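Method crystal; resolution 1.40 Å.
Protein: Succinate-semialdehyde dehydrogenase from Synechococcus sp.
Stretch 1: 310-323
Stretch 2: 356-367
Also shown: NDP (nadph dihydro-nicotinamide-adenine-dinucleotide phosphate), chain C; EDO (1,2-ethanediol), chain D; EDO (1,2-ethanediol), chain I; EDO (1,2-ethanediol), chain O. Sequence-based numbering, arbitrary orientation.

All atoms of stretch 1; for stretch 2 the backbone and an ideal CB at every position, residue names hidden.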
# COMPACT_ATOMS: atom_id res chain seq x y z
N GLY A 310 -1.48 0.91 -32.67
CA GLY A 310 -0.28 0.66 -31.89
C GLY A 310 -0.19 -0.75 -31.35
O GLY A 310 0.87 -1.38 -31.41
N ILE A 311 -1.29 -1.26 -30.82
CA ILE A 311 -1.33 -2.64 -30.34
C ILE A 311 -1.10 -3.60 -31.49
O ILE A 311 -0.34 -4.57 -31.37
CB ILE A 311 -2.68 -2.96 -29.65
CG1 ILE A 311 -2.84 -2.13 -28.38
CG2 ILE A 311 -2.76 -4.45 -29.32
CD1 ILE A 311 -1.83 -2.46 -27.31
N LEU A 312 -1.75 -3.33 -32.62
CA LEU A 312 -1.57 -4.15 -33.82
C LEU A 312 -0.11 -4.16 -34.27
O LEU A 312 0.44 -5.22 -34.57
CB LEU A 312 -2.48 -3.65 -34.94
CG LEU A 312 -2.37 -4.42 -36.26
CD1 LEU A 312 -2.77 -5.88 -36.09
CD2 LEU A 312 -3.18 -3.76 -37.36
N GLN A 313 0.52 -2.99 -34.29
CA GLN A 313 1.92 -2.91 -34.69
C GLN A 313 2.81 -3.67 -33.71
O GLN A 313 3.72 -4.39 -34.12
CB GLN A 313 2.37 -1.45 -34.77
CG GLN A 313 1.77 -0.68 -35.92
CD GLN A 313 2.00 0.81 -35.79
OE1 GLN A 313 2.40 1.30 -34.74
NE2 GLN A 313 1.73 1.54 -36.87
N ASP A 314 2.53 -3.51 -32.42
CA ASP A 314 3.33 -4.17 -31.40
C ASP A 314 3.26 -5.69 -31.47
O ASP A 314 4.30 -6.36 -31.50
CB ASP A 314 2.96 -3.68 -29.99
CG ASP A 314 3.38 -2.24 -29.73
OD1 ASP A 314 4.20 -1.70 -30.50
OD2 ASP A 314 2.90 -1.67 -28.74
N ILE A 315 2.06 -6.26 -31.51
CA ILE A 315 1.96 -7.72 -31.57
C ILE A 315 2.55 -8.26 -32.88
O ILE A 315 3.19 -9.32 -32.89
CB ILE A 315 0.52 -8.25 -31.35
CG1 ILE A 315 0.52 -9.79 -31.23
CG2 ILE A 315 -0.43 -7.82 -32.48
CD1 ILE A 315 1.19 -10.33 -29.96
N SER A 316 2.37 -7.53 -33.97
CA SER A 316 2.90 -7.97 -35.26
C SER A 316 4.42 -8.07 -35.18
O SER A 316 5.01 -9.04 -35.66
CB SER A 316 2.49 -7.01 -36.38
OG SER A 316 1.08 -7.01 -36.56
N ARG A 317 5.05 -7.07 -34.57
CA ARG A 317 6.49 -7.06 -34.39
C ARG A 317 6.95 -8.17 -33.45
O ARG A 317 7.92 -8.88 -33.74
CB ARG A 317 6.98 -5.70 -33.89
CG ARG A 317 8.50 -5.64 -33.73
CD ARG A 317 8.97 -4.42 -32.93
NE ARG A 317 8.24 -4.26 -31.66
CZ ARG A 317 8.43 -5.03 -30.59
NH1 ARG A 317 9.30 -6.02 -30.61
NH2 ARG A 317 7.71 -4.80 -29.49
N GLN A 318 6.27 -8.33 -32.31
CA GLN A 318 6.64 -9.36 -31.35
C GLN A 318 6.63 -10.74 -32.00
O GLN A 318 7.56 -11.53 -31.84
CB GLN A 318 5.69 -9.37 -30.15
CG GLN A 318 5.82 -8.20 -29.21
CD GLN A 318 4.74 -8.21 -28.16
OE1 GLN A 318 3.55 -8.15 -28.48
NE2 GLN A 318 5.13 -8.31 -26.89
N VAL A 319 5.56 -11.03 -32.74
CA VAL A 319 5.45 -12.31 -33.42
C VAL A 319 6.52 -12.45 -34.51
O VAL A 319 7.20 -13.47 -34.59
CB VAL A 319 4.04 -12.51 -34.00
CG1 VAL A 319 3.99 -13.78 -34.85
CG2 VAL A 319 3.04 -12.60 -32.86
N ASP A 320 6.68 -11.41 -35.33
CA ASP A 320 7.69 -11.44 -36.39
C ASP A 320 9.09 -11.72 -35.86
O ASP A 320 9.83 -12.53 -36.42
CB ASP A 320 7.69 -10.13 -37.19
CG ASP A 320 6.50 -10.00 -38.12
OD1 ASP A 320 5.71 -10.96 -38.26
OD2 ASP A 320 6.36 -8.91 -38.72
N GLN A 321 9.47 -11.04 -34.78
CA GLN A 321 10.81 -11.24 -34.22
C GLN A 321 10.97 -12.63 -33.60
O GLN A 321 12.04 -13.24 -33.70
CB GLN A 321 11.19 -10.11 -33.25
CG GLN A 321 11.38 -8.77 -33.98
CD GLN A 321 11.96 -7.67 -33.11
OE1 GLN A 321 11.23 -6.95 -32.42
NE2 GLN A 321 13.28 -7.51 -33.15
N ALA A 322 9.92 -13.16 -32.99
CA ALA A 322 9.97 -14.51 -32.42
C ALA A 322 10.16 -15.54 -33.52
O ALA A 322 10.96 -16.47 -33.38
CB ALA A 322 8.71 -14.81 -31.63
N VAL A 323 9.42 -15.38 -34.61
CA VAL A 323 9.53 -16.28 -35.75
C VAL A 323 10.91 -16.19 -36.40
O VAL A 323 11.50 -17.21 -36.76
CB VAL A 323 8.40 -16.03 -36.76
CG1 VAL A 323 8.62 -16.84 -38.03
CG2 VAL A 323 7.07 -16.39 -36.14
N UNK A 356 13.20 -12.91 -26.52
CA UNK A 356 12.63 -11.83 -25.72
C UNK A 356 11.14 -12.03 -25.44
O UNK A 356 10.64 -11.67 -24.38
CB UNK A 356 12.84 -10.49 -26.43
N UNK A 357 10.43 -12.62 -26.40
CA UNK A 357 8.98 -12.75 -26.32
C UNK A 357 8.55 -13.56 -25.09
O UNK A 357 7.47 -13.35 -24.55
CB UNK A 357 8.44 -13.41 -27.59
N UNK A 358 9.42 -14.46 -24.64
CA UNK A 358 9.14 -15.32 -23.50
C UNK A 358 8.88 -14.50 -22.23
O UNK A 358 8.22 -14.97 -21.30
CB UNK A 358 10.30 -16.29 -23.27
N UNK A 359 9.40 -13.28 -22.21
CA UNK A 359 9.33 -12.43 -21.03
C UNK A 359 8.32 -11.29 -21.19
O UNK A 359 8.21 -10.43 -20.32
CB UNK A 359 10.71 -11.86 -20.72
N UNK A 360 7.60 -11.28 -22.31
CA UNK A 360 6.71 -10.16 -22.63
C UNK A 360 5.25 -10.54 -22.55
O UNK A 360 4.89 -11.72 -22.65
CB UNK A 360 7.02 -9.62 -24.03
N UNK A 361 4.40 -9.53 -22.39
CA UNK A 361 2.96 -9.72 -22.43
C UNK A 361 2.47 -9.66 -23.86
O UNK A 361 2.77 -8.70 -24.59
CB UNK A 361 2.25 -8.67 -21.57
N UNK A 362 1.72 -10.68 -24.26
CA UNK A 362 1.11 -10.70 -25.59
C UNK A 362 -0.36 -10.29 -25.46
O UNK A 362 -1.21 -11.09 -25.06
CB UNK A 362 1.24 -12.08 -26.24
N UNK A 363 -0.63 -9.04 -25.79
CA UNK A 363 -1.93 -8.42 -25.53
C UNK A 363 -2.75 -8.48 -26.81
O UNK A 363 -3.07 -7.46 -27.42
CB UNK A 363 -1.78 -6.98 -25.04
N UNK A 364 -3.10 -9.70 -27.20
CA UNK A 364 -3.67 -10.03 -28.49
C UNK A 364 -3.92 -11.54 -28.43
O UNK A 364 -3.40 -12.20 -27.54
CB UNK A 364 -2.76 -9.63 -29.65
N UNK A 365 -4.70 -12.10 -29.38
CA UNK A 365 -5.05 -13.52 -29.22
C UNK A 365 -3.96 -14.47 -29.72
O UNK A 365 -4.18 -15.24 -30.66
CB UNK A 365 -6.35 -13.82 -29.96
N UNK A 366 -2.80 -14.40 -29.07
CA UNK A 366 -1.62 -15.13 -29.51
C UNK A 366 -1.13 -16.00 -28.36
O UNK A 366 -0.67 -15.49 -27.33
CB UNK A 366 -0.52 -14.18 -29.98
N UNK A 367 -1.24 -17.32 -28.53
CA UNK A 367 -0.85 -18.26 -27.48
C UNK A 367 0.57 -18.74 -27.69
O UNK A 367 0.92 -19.13 -28.80
CB UNK A 367 -1.81 -19.45 -27.44
PA NDP C . -1.25 1.98 -20.83
O1A NDP C . -0.45 1.82 -19.57
O2A NDP C . -0.59 2.50 -22.08
O5B NDP C . -2.48 2.96 -20.51
C5B NDP C . -3.32 2.78 -19.36
C4B NDP C . -3.73 4.13 -18.78
O4B NDP C . -2.56 4.79 -18.28
C3B NDP C . -4.32 5.08 -19.80
O3B NDP C . -5.27 5.94 -19.14
C2B NDP C . -3.12 5.91 -20.23
O2B NDP C . -3.46 7.19 -20.74
C1B NDP C . -2.44 6.07 -18.90
N9A NDP C . -1.00 6.35 -18.96
C8A NDP C . -0.08 5.86 -19.82
N7A NDP C . 1.15 6.34 -19.52
C5A NDP C . 1.02 7.13 -18.44
C6A NDP C . 1.90 7.95 -17.60
N6A NDP C . 3.22 8.01 -17.86
N1A NDP C . 1.33 8.62 -16.57
C2A NDP C . 0.02 8.57 -16.30
N3A NDP C . -0.84 7.84 -17.02
C4A NDP C . -0.40 7.13 -18.08
O3 NDP C . -1.94 0.52 -21.03
PN NDP C . -2.36 -0.34 -22.34
O1N NDP C . -1.31 -0.25 -23.43
O2N NDP C . -3.80 -0.03 -22.64
O5D NDP C . -2.29 -1.83 -21.74
C5D NDP C . -3.20 -2.24 -20.73
C4D NDP C . -2.44 -2.91 -19.60
O4D NDP C . -3.26 -2.96 -18.42
C3D NDP C . -2.05 -4.34 -19.90
O3D NDP C . -0.72 -4.60 -19.46
C2D NDP C . -3.09 -5.11 -19.10
O2D NDP C . -2.64 -6.43 -18.83
C1D NDP C . -3.20 -4.27 -17.85
N1N NDP C . -4.44 -4.60 -17.13
C2N NDP C . -4.41 -4.81 -15.80
C3N NDP C . -5.42 -5.56 -15.20
C7N NDP C . -5.45 -5.79 -13.72
O7N NDP C . -6.51 -5.64 -13.12
N7N NDP C . -4.33 -6.17 -13.09
C4N NDP C . -6.53 -6.17 -16.02
C5N NDP C . -6.67 -5.45 -17.28
C6N NDP C . -5.62 -4.69 -17.78
P2B NDP C . -3.47 7.49 -22.32
O1X NDP C . -3.86 8.94 -22.36
O2X NDP C . -2.07 7.24 -22.82
O3X NDP C . -4.50 6.60 -22.96
C1 EDO D . 12.48 -12.75 -30.28
O1 EDO D . 11.51 -12.72 -29.22
C2 EDO D . 13.57 -11.71 -30.04
O2 EDO D . 14.41 -12.15 -28.97
C1 EDO I . 1.88 -5.25 -26.76
O1 EDO I . 1.95 -5.84 -25.44
C2 EDO I . 0.99 -6.11 -27.66
O2 EDO I . 1.20 -7.48 -27.32
C1 EDO O . -0.24 -4.21 -22.85
O1 EDO O . 0.90 -5.06 -22.68
C2 EDO O . -0.10 -3.33 -24.09
O2 EDO O . 0.63 -2.15 -23.74

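Position 356 opens a 3-10 segment with its ideal CB out of reach of the helix, so stretch 1 sets no rule and a polar or charged residue would do. It is Lys-356, whose NZ forms a salt bridge with OE2 of the residue at 360, 2.9 Å away.

Position 357 points toward the helix, its ideal CB 4.3 Å from Ala-322 CB. The small alanine leaves space, and an aliphatic chain of moderate length would suit. Ile-357 is extended (t, t), and its CD1 lies 3.8 Å from Ala-322 CB and 3.7 Å from Gln-318 O.

Positions 358 and 359 find nothing of stretch 1 within reach; they are Leu-358 and Gln-359.

At 360 the ideal CB lies 3.7 Å from Gln-318 NE2, a donor, with the guanidinium of Arg-317 farther out. An acceptor is favoured: Glu, Gln, Asp or Asn, with the positive charge tilting toward an acid. Glu-360 takes the Gln-318 NE2 hydrogen bond on OE1 at 2.9 Å. Two waters bridge it to Arg-317, one joining OE1 to NH1, the other OE2 to NH2.

Position 361 points away from the helix, and its backbone does the work here: Gln-318 NE2 makes a weak hydrogen bond to the carbonyl O at 3.3 Å. Glu-361 turns to the cofactor, its OE1 accepting from NDP O3D (2.6 Å) and its OE2 from NDP O2D (2.8 Å).

Position 362 points sideways, but its ideal CB is 4.1 Å from Ile-315 CD1, so a branched or flexible aliphatic could reach back. Leu-362 (m, t) does so, its CD2 3.9 Å from Ile-315 CD1 and 3.6 Å from Gln-318 NE2.

At 363, also sideways, Ile-311 CD1 is 5.1 Å from the ideal CB and the cofactor lies nearby; a large apolar group suits. Phe-363 has CD2 4.4 Å from Ile-311 CD1, and one ring face is covered by NDP C3D and an ethanediol.

Position 364 points toward the helix, with Ile-315 CG1 3.6 Å from the ideal CB. That is already contact distance, favouring a small residue. Ala-364 packs its CB on that CG1 at 3.6 Å.

Position 366 faces Ile-315 and Val-319 from an extended backbone, where a beta-branched aliphatic fits well. Val-366 (t) reaches both: CG2 is 3.7 Å from Ile-315 CG1, and CG1 is 4.1 Å from Val-319 CG2.

Positions 365, pointing away with a phi of -83° compatible with proline, and 367, out of reach, are unconstrained by the helix; they are Pro-365 and Ala-367.

Stretch 2 (356-367) KILQEELFAPVA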
# COMPACT_ATOMS: atom_id res chain seq x y z
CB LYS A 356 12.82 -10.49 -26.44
CG LYS A 356 13.84 -9.56 -25.80
CD LYS A 356 13.41 -9.09 -24.41
CE LYS A 356 11.97 -8.62 -24.42
NZ LYS A 356 11.74 -7.38 -23.64
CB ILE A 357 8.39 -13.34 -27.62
CG1 ILE A 357 6.88 -13.06 -27.70
CG2 ILE A 357 8.68 -14.83 -27.73
CD1 ILE A 357 6.25 -13.54 -28.99
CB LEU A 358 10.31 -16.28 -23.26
CG LEU A 358 10.54 -17.29 -24.37
CD1 LEU A 358 11.79 -18.10 -24.05
CD2 LEU A 358 9.32 -18.19 -24.51
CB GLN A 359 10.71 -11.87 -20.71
CG GLN A 359 11.75 -12.94 -20.38
CD GLN A 359 11.41 -13.68 -19.10
OE1 GLN A 359 11.46 -13.12 -18.01
NE2 GLN A 359 11.05 -14.96 -19.23
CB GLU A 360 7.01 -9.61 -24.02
CG GLU A 360 8.42 -9.07 -24.17
CD GLU A 360 8.64 -8.36 -25.49
OE1 GLU A 360 7.96 -8.72 -26.48
OE2 GLU A 360 9.48 -7.44 -25.53
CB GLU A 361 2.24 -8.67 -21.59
CG GLU A 361 0.72 -8.82 -21.64
CD GLU A 361 -0.01 -7.88 -20.71
OE1 GLU A 361 0.38 -6.70 -20.61
OE2 GLU A 361 -1.00 -8.32 -20.08
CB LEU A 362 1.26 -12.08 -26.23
CG LEU A 362 2.69 -12.58 -26.45
CD1 LEU A 362 2.67 -13.86 -27.26
CD2 LEU A 362 3.57 -11.51 -27.10
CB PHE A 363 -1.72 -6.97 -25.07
CG PHE A 363 -2.75 -6.48 -24.10
CD1 PHE A 363 -2.97 -7.14 -22.90
CD2 PHE A 363 -3.48 -5.34 -24.37
CE1 PHE A 363 -3.92 -6.68 -22.00
CE2 PHE A 363 -4.43 -4.86 -23.47
CZ PHE A 363 -4.64 -5.53 -22.29
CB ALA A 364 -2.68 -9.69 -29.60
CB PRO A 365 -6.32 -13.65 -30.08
CG PRO A 365 -6.12 -12.64 -31.17
CD PRO A 365 -5.41 -11.47 -30.51
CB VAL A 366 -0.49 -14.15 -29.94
CG1 VAL A 366 0.77 -14.91 -30.39
CG2 VAL A 366 -0.98 -13.22 -31.03
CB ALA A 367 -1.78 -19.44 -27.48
O HOH W 1 9.34 -8.58 -28.76
O HOH W 2 9.27 -5.48 -27.25
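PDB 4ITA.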